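PDB 5LP0: epsin 1 from Danio rerio, which probably binds membranes rich in phosphatidylinositol 4,5-bisphosphate through its ENTH domain, bends them and helps clathrin-coated pits form during receptor-mediated endocytosis. Local coordinates for residues K57-R60 / H61-A65; T67-E70 / Y71-T75; Q107-N110 / V111-K114; E131-H134 / A135-K139. All coordinates share one frame; numbering follows the deposited sequence. Where two conformers were deposited one is given.

Three of the eight helices of this all-helical ENTH domain carry the four contacts, each a local one between successive turns. Interactions 1 and 2 follow each other along helix 59-75, their centres about 15 Å apart. Interaction 3, at the start of helix 108-122, flanks interaction 1 with centres about 10 Å apart, and Lys114 reaches Tyr63 and, weakly, Thr67. Interaction 4, near the end of helix 125-139, has its centre about 11 Å from that of interaction 2; the centres of interactions 1 and 4 are about 25 Å apart, on opposite sides of the chain's centre. Interaction 1 holds His61 of the probable phosphoinositide site and Lys74 of interaction 2 bridges to Glu131, so helix 59-75 connects that site with helix 125-139.

Interaction 1: K57-R60 / H61-A65; sequences KNWR and HVYKA
The first turn of helix 59-75 belongs to the probable phosphoinositide-binding site of the ENTH domain, where His61 and nearby Asn18 and Arg51 probably bind the lipid. Asn58 and His61 point the same way, amide and imidazole planes only 7° apart, with OD1 of Asn58 3.7 Å from CE1 of His61. Their polar ends are held from outside the turn: Asn18 ND2 bonds OD1 of Asn58, and Asp54 OD1 bonds ND1 of His61, which probably limits rotation of the ring. The backbone joins the same pair, His61 N giving a hydrogen bond of 2.9 Å to Asn58 O. One turn on, Tyr63 N reaches Trp59 O at 3.0 Å in a nearly straight bond (166°), and CZ3 of the indole lies 4.0 Å from CB of Tyr63. The chains of Arg60 and Lys64, both bent at chi3, pass with their CD atoms 3.6 Å apart while NE and NZ stay 5.8 Å apart. Arg60 NE bonds Asn18 O weakly, and Lys64 NZ is gripped by the carbonyls of Ser17, Asp19 and Trp21. Around the turn, Trp59 meets the ring of Tyr99, His61 and Ala65 touch Arg51 of helix 38-51, and Val62 and Tyr63 pack on helix 108-122.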
loop_
_atom_site.group_PDB
_atom_site.type_symbol
_atom_site.label_atom_id
_atom_site.label_comp_id
_atom_site.label_asym_id
_atom_site.label_seq_id
_atom_site.Cartn_x
_atom_site.Cartn_y
_atom_site.Cartn_z
ATOM N N LYS A 57 8.724 -2.655 -15.856
ATOM C CA LYS A 57 7.408 -2.973 -16.407
ATOM C C LYS A 57 6.405 -3.354 -15.324
ATOM O O LYS A 57 5.194 -3.392 -15.569
ATOM C CB LYS A 57 7.526 -4.101 -17.446
ATOM C CG LYS A 57 7.866 -5.461 -16.859
ATOM C CD LYS A 57 8.033 -6.494 -17.947
ATOM C CE LYS A 57 8.559 -7.801 -17.399
ATOM N NZ LYS A 57 8.773 -8.794 -18.495
ATOM N N ASN A 58 6.907 -3.635 -14.123
ATOM C CA ASN A 58 6.039 -3.936 -12.977
ATOM C C ASN A 58 5.804 -2.715 -12.094
ATOM O O ASN A 58 5.393 -2.840 -10.947
ATOM C CB ASN A 58 6.637 -5.061 -12.147
ATOM C CG ASN A 58 6.531 -6.400 -12.829
ATOM O OD1 ASN A 58 5.467 -6.792 -13.323
ATOM N ND2 ASN A 58 7.645 -7.105 -12.888
ATOM N N TRP A 59 6.023 -1.524 -12.638
ATOM C CA TRP A 59 5.835 -0.278 -11.893
ATOM C C TRP A 59 4.458 -0.141 -11.238
ATOM O O TRP A 59 4.338 0.455 -10.144
ATOM C CB TRP A 59 6.076 0.933 -12.784
ATOM C CG TRP A 59 5.010 1.127 -13.810
ATOM C CD1 TRP A 59 4.981 0.613 -15.084
ATOM C CD2 TRP A 59 3.817 1.902 -13.664
ATOM N NE1 TRP A 59 3.834 1.007 -15.717
ATOM C CE2 TRP A 59 3.108 1.811 -14.877
ATOM C CE3 TRP A 59 3.279 2.674 -12.622
ATOM C CZ2 TRP A 59 1.884 2.448 -15.077
ATOM C CZ3 TRP A 59 2.062 3.305 -12.824
ATOM C CH2 TRP A 59 1.384 3.197 -14.045
ATOM N N ARG A 60 3.409 -0.689 -11.855
ATOM C CA ARG A 60 2.075 -0.507 -11.292
ATOM C C ARG A 60 1.934 -1.312 -9.982
ATOM O O ARG A 60 1.134 -0.959 -9.132
ATOM C CB ARG A 60 0.969 -0.892 -12.270
ATOM C CG ARG A 60 -0.296 -0.096 -11.995
ATOM C CD ARG A 60 -1.464 -0.565 -12.836
ATOM N NE ARG A 60 -1.139 -0.535 -14.258
ATOM C CZ ARG A 60 -1.355 0.500 -15.061
ATOM N NH1 ARG A 60 -1.904 1.615 -14.594
ATOM N NH2 ARG A 60 -1.017 0.416 -16.344
ATOM N N HIS A 61 2.728 -2.367 -9.805
ATOM C CA HIS A 61 2.792 -3.065 -8.518
ATOM C C HIS A 61 3.162 -2.057 -7.460
ATOM O O HIS A 61 2.592 -2.060 -6.373
ATOM C CB HIS A 61 3.882 -4.146 -8.510
ATOM C CG HIS A 61 3.528 -5.390 -9.262
ATOM N ND1 HIS A 61 4.413 -6.438 -9.401
ATOM C CD2 HIS A 61 2.403 -5.750 -9.924
ATOM C CE1 HIS A 61 3.841 -7.402 -10.104
ATOM N NE2 HIS A 61 2.618 -7.020 -10.413
ATOM N N VAL A 62 4.125 -1.196 -7.770
ATOM C CA VAL A 62 4.665 -0.269 -6.776
ATOM C C VAL A 62 3.640 0.832 -6.519
ATOM O O VAL A 62 3.325 1.177 -5.373
ATOM C CB VAL A 62 5.990 0.386 -7.288
ATOM C CG1 VAL A 62 6.570 1.338 -6.230
ATOM C CG2 VAL A 62 7.026 -0.664 -7.670
ATOM N N TYR A 63 3.082 1.382 -7.592
ATOM C CA TYR A 63 2.083 2.441 -7.471
ATOM C C TYR A 63 0.860 1.967 -6.668
ATOM O O TYR A 63 0.455 2.611 -5.691
ATOM C CB TYR A 63 1.679 2.882 -8.873
ATOM C CG TYR A 63 0.759 4.073 -8.914
ATOM C CD1 TYR A 63 1.240 5.356 -8.709
ATOM C CD2 TYR A 63 -0.598 3.910 -9.167
ATOM C CE1 TYR A 63 0.400 6.450 -8.762
ATOM C CE2 TYR A 63 -1.441 4.994 -9.214
ATOM C CZ TYR A 63 -0.937 6.261 -9.009
ATOM O OH TYR A 63 -1.789 7.343 -9.068
ATOM N N LYS A 64 0.296 0.817 -7.050
ATOM C CA LYS A 64 -0.889 0.281 -6.370
ATOM C C LYS A 64 -0.595 -0.185 -4.930
ATOM O O LYS A 64 -1.446 -0.053 -4.042
ATOM C CB LYS A 64 -1.535 -0.823 -7.212
ATOM C CG LYS A 64 -2.190 -0.263 -8.482
ATOM C CD LYS A 64 -2.616 -1.314 -9.513
ATOM C CE LYS A 64 -3.858 -2.058 -9.049
ATOM N NZ LYS A 64 -4.240 -3.090 -10.059
ATOM N N ALA A 65 0.605 -0.691 -4.690
ATOM C CA ALA A 65 1.006 -1.036 -3.324
ATOM C C ALA A 65 1.058 0.210 -2.464
ATOM O O ALA A 65 0.729 0.136 -1.270
ATOM C CB ALA A 65 2.344 -1.773 -3.304
#

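Interaction 2: T67-E70 / Y71-T75; sequences TLME and YLIKT
Lys74 NZ is gripped by two carboxylates, OE2 of Glu70 at 3.0 Å and OE1 of Glu131 on helix 125-139. Glu70 and Lys74 run alongside each other, both extended beyond CG, and form an i to i+4 salt bridge. The ammonium meets the anti side of OE2, 29° out of the carboxylate plane. These turns are the C-terminal half of helix 59-75, an amphipathic helix whose apolar side enters the core of the ENTH domain. There CD1 of Leu68 lies 3.9 Å from CG of Leu72, and CG of Met69 lies 3.9 Å from CD1 of Ile73. Backbone hydrogen bonds underlie both pairs, Leu72 N to Leu68 O at 2.9 Å and Ile73 N to Met69 O at 2.8 Å. The Met69 chain, bent at chi2 and chi3, continues toward Met45, Val48 and Trp49 of helix 38-51, whereas Leu72 packs on Val80 and Ile31, and Ile73 on Cys84 and Leu128. At the end of the helix Tyr71 O accepts a hydrogen bond from the hydroxyl of Thr75, OG1 to O 2.6 Å. With chi1 of Thr75 at -36°, OG1 also sits 3.6 Å above the centre of one face of the Tyr71 ring.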
loop_
_atom_site.group_PDB
_atom_site.type_symbol
_atom_site.label_atom_id
_atom_site.label_comp_id
_atom_site.label_asym_id
_atom_site.label_seq_id
_atom_site.Cartn_x
_atom_site.Cartn_y
_atom_site.Cartn_z
ATOM N N THR A 67 -0.921 2.884 -2.914
ATOM C CA THR A 67 -2.332 3.184 -2.681
ATOM C C THR A 67 -2.877 2.284 -1.579
ATOM O O THR A 67 -3.537 2.749 -0.656
ATOM C CB THR A 67 -3.117 3.011 -3.943
ATOM O OG1 THR A 67 -2.608 3.945 -4.903
ATOM C CG2 THR A 67 -4.604 3.280 -3.699
ATOM N N LEU A 68 -2.547 0.998 -1.640
ATOM C CA LEU A 68 -2.986 0.074 -0.607
ATOM C C LEU A 68 -2.350 0.427 0.741
ATOM O O LEU A 68 -3.044 0.483 1.764
ATOM C CB LEU A 68 -2.672 -1.357 -1.014
ATOM C CG LEU A 68 -2.973 -2.390 0.070
ATOM C CD1 LEU A 68 -4.467 -2.412 0.392
ATOM C CD2 LEU A 68 -2.513 -3.761 -0.370
ATOM N N MET A 69 -1.051 0.676 0.774
ATOM C CA MET A 69 -0.399 0.989 2.029
ATOM C C MET A 69 -1.014 2.242 2.639
ATOM O O MET A 69 -1.278 2.264 3.847
ATOM C CB MET A 69 1.110 1.157 1.864
ATOM C CG MET A 69 1.831 1.167 3.216
ATOM S SD MET A 69 1.765 -0.450 4.079
ATOM C CE MET A 69 3.363 -1.116 3.637
ATOM N N GLU A 70 -1.274 3.272 1.845
ATOM C CA GLU A 70 -1.913 4.464 2.364
ATOM C C GLU A 70 -3.265 4.136 2.999
ATOM O O GLU A 70 -3.592 4.591 4.108
ATOM C CB GLU A 70 -2.102 5.478 1.248
ATOM C CG GLU A 70 -2.802 6.742 1.726
ATOM C CD GLU A 70 -2.969 7.758 0.628
ATOM O OE1 GLU A 70 -2.832 7.407 -0.565
ATOM O OE2 GLU A 70 -3.230 8.929 0.962
ATOM N N TYR A 71 -4.066 3.359 2.291
ATOM C CA TYR A 71 -5.372 2.962 2.804
ATOM C C TYR A 71 -5.235 2.204 4.132
ATOM O O TYR A 71 -6.000 2.425 5.070
ATOM C CB TYR A 71 -6.090 2.095 1.775
ATOM C CG TYR A 71 -7.495 1.710 2.188
ATOM C CD1 TYR A 71 -8.567 2.478 1.809
ATOM C CD2 TYR A 71 -7.737 0.583 2.953
ATOM C CE1 TYR A 71 -9.847 2.129 2.153
ATOM C CE2 TYR A 71 -9.025 0.236 3.333
ATOM C CZ TYR A 71 -10.072 1.023 2.938
ATOM O OH TYR A 71 -11.356 0.699 3.293
ATOM N N LEU A 72 -4.261 1.303 4.235
ATOM C CA LEU A 72 -4.068 0.527 5.460
ATOM C C LEU A 72 -3.520 1.369 6.611
ATOM O O LEU A 72 -3.875 1.171 7.776
ATOM C CB LEU A 72 -3.124 -0.632 5.160
ATOM C CG LEU A 72 -3.582 -1.668 4.139
ATOM C CD1 LEU A 72 -2.515 -2.766 3.995
ATOM C CD2 LEU A 72 -4.942 -2.283 4.500
ATOM N N ILE A 73 -2.653 2.317 6.304
ATOM C CA ILE A 73 -2.160 3.264 7.298
ATOM C C ILE A 73 -3.330 4.027 7.925
ATOM O O ILE A 73 -3.374 4.203 9.154
ATOM C CB ILE A 73 -1.178 4.267 6.650
ATOM C CG1 ILE A 73 0.182 3.602 6.400
ATOM C CG2 ILE A 73 -1.022 5.527 7.491
ATOM C CD1 ILE A 73 1.027 4.315 5.328
ATOM N N LYS A 74 -4.281 4.442 7.103
ATOM C CA LYS A 74 -5.391 5.286 7.562
ATOM C C LYS A 74 -6.571 4.492 8.116
ATOM O O LYS A 74 -7.315 4.992 8.959
ATOM C CB LYS A 74 -5.882 6.157 6.411
ATOM C CG LYS A 74 -4.886 7.190 5.929
ATOM C CD LYS A 74 -5.448 7.967 4.761
ATOM C CE LYS A 74 -4.443 8.979 4.289
ATOM N NZ LYS A 74 -4.982 9.814 3.169
ATOM N N THR A 75 -6.735 3.250 7.677
ATOM C CA THR A 75 -7.971 2.502 7.914
ATOM C C THR A 75 -7.777 1.193 8.702
ATOM O O THR A 75 -8.742 0.635 9.243
ATOM C CB THR A 75 -8.635 2.145 6.573
ATOM O OG1 THR A 75 -8.444 3.222 5.629
ATOM C CG2 THR A 75 -10.096 1.913 6.767
#

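Interaction 3: Q107-N110 / V111-K114; sequences QGVN and VREK
Arg112 N donates to Gly108 O at 2.9 Å, and the side chain of the same arginine folds back over that turn. A bend at chi3 (-70°) lays one guanidinium face on the backbone joining Gly108 to Val109, with NH1 3.4 Å from Gly108 C and NH2 3.5 Å from Val109 CA. NH2 makes a salt bridge with Asp106 and NH1 bonds Phe97 O, which helps hold the group there, and the cation ties the helix start to the preceding loops. Backbone bonds continue from Glu113 N to Val109 O and from Lys114 N to Asn110 O, both 3.1 Å. In one of its conformers Asn110 turns its amide toward the start of the helix, and ND2 donates to Gln107 O at 3.0 Å with a bent angle of 133°. Packing follows: CB of Val109 lies 3.7 Å from NH2 of Arg112, the two side chains crossing at about a right angle, while Val111 packs on Met66 and Phe97. Lys114 forms a cation-pi contact with Tyr63. Asp106 OD1 accepts from Val109 N, an acidic side chain meeting a backbone N-H in the first turn of an alpha-helix, here helix 108-122 of the ENTH domain.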
loop_
_atom_site.group_PDB
_atom_site.type_symbol
_atom_site.label_atom_id
_atom_site.label_comp_id
_atom_site.label_asym_id
_atom_site.label_seq_id
_atom_site.Cartn_x
_atom_site.Cartn_y
_atom_site.Cartn_z
ATOM N N GLN A 107 6.050 6.819 -16.659
ATOM C CA GLN A 107 5.151 6.283 -15.638
ATOM C C GLN A 107 5.749 6.478 -14.251
ATOM O O GLN A 107 5.028 6.553 -13.264
ATOM C CB GLN A 107 4.835 4.806 -15.898
ATOM C CG GLN A 107 4.153 4.551 -17.263
ATOM C CD GLN A 107 2.741 5.101 -17.351
ATOM O OE1 GLN A 107 2.179 5.593 -16.382
ATOM N NE2 GLN A 107 2.162 5.015 -18.538
ATOM N N GLY A 108 7.071 6.570 -14.185
ATOM C CA GLY A 108 7.758 6.777 -12.925
ATOM C C GLY A 108 7.327 8.044 -12.219
ATOM O O GLY A 108 7.290 8.067 -10.980
ATOM N N VAL A 109 6.965 9.092 -12.959
ATOM C CA VAL A 109 6.529 10.328 -12.312
ATOM C C VAL A 109 5.357 10.114 -11.337
ATOM O O VAL A 109 5.309 10.761 -10.285
ATOM C CB VAL A 109 6.178 11.430 -13.345
ATOM C CG1 VAL A 109 4.759 11.289 -13.848
ATOM C CG2 VAL A 109 6.395 12.802 -12.740
ATOM N N ASN A 110 4.410 9.243 -11.676
ATOM C CA ASN A 110 3.305 8.948 -10.774
ATOM C C ASN A 110 3.792 8.276 -9.498
ATOM O O ASN A 110 3.304 8.564 -8.409
ATOM C CB ASN A 110 2.306 7.979 -11.424
ATOM C CG ASN A 110 1.896 8.384 -12.819
ATOM O OD1 ASN A 110 1.187 9.375 -12.998
ATOM N ND2 ASN A 110 2.303 7.594 -13.818
ATOM N N VAL A 111 4.767 7.378 -9.642
ATOM C CA VAL A 111 5.334 6.699 -8.485
ATOM C C VAL A 111 6.045 7.696 -7.581
ATOM O O VAL A 111 5.852 7.686 -6.367
ATOM C CB VAL A 111 6.304 5.569 -8.896
ATOM C CG1 VAL A 111 6.984 4.957 -7.681
ATOM C CG2 VAL A 111 5.529 4.512 -9.652
ATOM N N ARG A 112 6.828 8.600 -8.162
ATOM C CA ARG A 112 7.634 9.520 -7.370
ATOM C C ARG A 112 6.751 10.473 -6.597
ATOM O O ARG A 112 7.017 10.760 -5.423
ATOM C CB ARG A 112 8.603 10.316 -8.261
ATOM C CG ARG A 112 9.669 9.434 -8.935
ATOM C CD ARG A 112 10.729 10.245 -9.672
ATOM N NE ARG A 112 10.287 10.934 -10.891
ATOM C CZ ARG A 112 10.244 10.403 -12.111
ATOM N NH1 ARG A 112 10.564 9.132 -12.322
ATOM N NH2 ARG A 112 9.877 11.160 -13.147
ATOM N N GLU A 113 5.685 10.947 -7.230
ATOM C CA GLU A 113 4.794 11.887 -6.559
ATOM C C GLU A 113 3.988 11.222 -5.440
ATOM O O GLU A 113 3.857 11.794 -4.361
ATOM C CB GLU A 113 3.859 12.551 -7.577
ATOM C CG GLU A 113 2.794 13.443 -6.961
ATOM C CD GLU A 113 3.343 14.718 -6.360
ATOM O OE1 GLU A 113 4.542 15.012 -6.540
ATOM O OE2 GLU A 113 2.549 15.428 -5.700
ATOM N N LYS A 114 3.468 10.014 -5.697
ATOM C CA LYS A 114 2.737 9.271 -4.680
ATOM C C LYS A 114 3.649 8.974 -3.483
ATOM O O LYS A 114 3.225 9.112 -2.341
ATOM C CB LYS A 114 2.121 8.006 -5.289
ATOM C CG LYS A 114 1.270 7.196 -4.319
ATOM C CD LYS A 114 0.493 6.068 -5.010
ATOM C CE LYS A 114 -0.761 6.592 -5.681
ATOM N NZ LYS A 114 -1.808 7.032 -4.720
#

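Interaction 4: E131-H134 / A135-K139; sequences ERIH and ALKTK
With chi1 at -177° for Arg132 and -72° for Leu136, the arginine's CG stands opposite its own backbone N while the leucine's CG lies opposite its carbonyl carbon, and the two chains converge obliquely one turn apart. CD1 of Leu136 comes 3.7 Å from CG of Arg132 and also lies over one face of the guanidinium group, 3.9 Å from NE of Arg132. The extended arginine carries its charged end past the leucine: NH1 bonds Gly76 O just beyond helix 59-75, and NH2 makes a weak bond to Tyr36. Next to this pair, Ile133 and Lys137 run side by side, CG2 of the isoleucine 3.9 Å from CD of the lysine, whose chain then bends at chi3 and chi4. His134 and Thr138 form a looser pair, NE2 and OG1 being 4.0 Å apart. Regular helix bonds underlie all three pairs, Leu136 N to Arg132 O measuring 2.9 Å. Ala135 N closes on Glu131 O at 2.8 Å, and the methyl group of Ala135 packs against Lys74 and Thr75. The chemistry is thus divided: side chains of successive turns meet mainly through carbon, while the firm polar bonds between them are those of the backbone, and the charged ends of Glu131 and Arg132 point to partners on or just after helix 59-75.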
loop_
_atom_site.group_PDB
_atom_site.type_symbol
_atom_site.label_atom_id
_atom_site.label_comp_id
_atom_site.label_asym_id
_atom_site.label_seq_id
_atom_site.Cartn_x
_atom_site.Cartn_y
_atom_site.Cartn_z
ATOM N N GLU A 131 -6.408 11.977 9.464
ATOM C CA GLU A 131 -6.647 11.152 8.296
ATOM C C GLU A 131 -7.376 9.904 8.746
ATOM O O GLU A 131 -8.235 9.423 8.036
ATOM C CB GLU A 131 -5.342 10.764 7.592
ATOM C CG GLU A 131 -4.624 11.949 6.954
ATOM C CD GLU A 131 -5.251 12.445 5.670
ATOM O OE1 GLU A 131 -6.139 11.751 5.118
ATOM O OE2 GLU A 131 -4.836 13.540 5.215
ATOM N N ARG A 132 -7.070 9.390 9.931
ATOM C CA ARG A 132 -7.721 8.167 10.405
ATOM C C ARG A 132 -9.201 8.384 10.700
ATOM O O ARG A 132 -10.013 7.581 10.332
ATOM C CB ARG A 132 -7.020 7.634 11.642
ATOM C CG ARG A 132 -7.587 6.334 12.159
ATOM C CD ARG A 132 -6.693 5.768 13.235
ATOM N NE ARG A 132 -7.136 4.461 13.690
ATOM C CZ ARG A 132 -6.861 3.323 13.064
ATOM N NH1 ARG A 132 -6.176 3.323 11.929
ATOM N NH2 ARG A 132 -7.299 2.196 13.571
ATOM N N ILE A 133 -9.549 9.482 11.352
ATOM C CA ILE A 133 -10.965 9.784 11.570
ATOM C C ILE A 133 -11.713 9.846 10.240
ATOM O O ILE A 133 -12.766 9.203 10.075
ATOM C CB ILE A 133 -11.117 11.086 12.317
ATOM C CG1 ILE A 133 -10.719 10.882 13.784
ATOM C CG2 ILE A 133 -12.581 11.596 12.235
ATOM C CD1 ILE A 133 -10.652 12.188 14.593
ATOM N N HIS A 134 -11.175 10.605 9.290
ATOM C CA HIS A 134 -11.848 10.707 7.993
ATOM C C HIS A 134 -11.919 9.345 7.265
ATOM O O HIS A 134 -12.945 8.973 6.689
ATOM C CB HIS A 134 -11.150 11.748 7.118
ATOM C CG HIS A 134 -11.764 11.902 5.757
ATOM N ND1 HIS A 134 -12.821 12.748 5.510
ATOM C CD2 HIS A 134 -11.475 11.304 4.576
ATOM C CE1 HIS A 134 -13.151 12.678 4.230
ATOM N NE2 HIS A 134 -12.355 11.805 3.644
ATOM N N ALA A 135 -10.844 8.572 7.339
ATOM C CA ALA A 135 -10.771 7.310 6.611
ATOM C C ALA A 135 -11.741 6.286 7.210
ATOM O O ALA A 135 -12.357 5.513 6.489
ATOM C CB ALA A 135 -9.364 6.767 6.638
ATOM N N LEU A 136 -11.886 6.292 8.528
ATOM C CA LEU A 136 -12.730 5.316 9.206
ATOM C C LEU A 136 -14.174 5.663 8.933
ATOM O O LEU A 136 -15.017 4.787 8.824
ATOM C CB LEU A 136 -12.465 5.264 10.718
ATOM C CG LEU A 136 -11.133 4.624 11.124
ATOM C CD1 LEU A 136 -10.903 4.653 12.626
ATOM C CD2 LEU A 136 -11.039 3.173 10.631
ATOM N N LYS A 137 -14.465 6.948 8.811
ATOM C CA LYS A 137 -15.800 7.346 8.394
ATOM C C LYS A 137 -16.124 6.901 6.965
ATOM O O LYS A 137 -17.232 6.440 6.703
ATOM C CB LYS A 137 -15.974 8.840 8.594
ATOM C CG LYS A 137 -15.935 9.199 10.076
ATOM C CD LYS A 137 -15.834 10.700 10.299
ATOM C CE LYS A 137 -17.099 11.401 9.835
ATOM N NZ LYS A 137 -18.243 10.873 10.621
ATOM N N THR A 138 -15.158 6.998 6.053
ATOM C CA THR A 138 -15.353 6.454 4.713
ATOM C C THR A 138 -15.621 4.932 4.774
ATOM O O THR A 138 -16.539 4.430 4.113
ATOM C CB THR A 138 -14.129 6.762 3.822
ATOM O OG1 THR A 138 -13.949 8.186 3.719
ATOM C CG2 THR A 138 -14.307 6.168 2.417
ATOM N N LYS A 139 -14.844 4.218 5.595
ATOM C CA LYS A 139 -14.951 2.763 5.731
ATOM C C LYS A 139 -16.334 2.358 6.219
ATOM O O LYS A 139 -16.987 1.493 5.626
ATOM C CB LYS A 139 -13.897 2.253 6.716
ATOM C CG LYS A 139 -13.924 0.741 6.974
ATOM C CD LYS A 139 -12.936 0.377 8.082
ATOM C CE LYS A 139 -12.590 -1.106 8.112
ATOM N NZ LYS A 139 -13.444 -1.852 9.062
#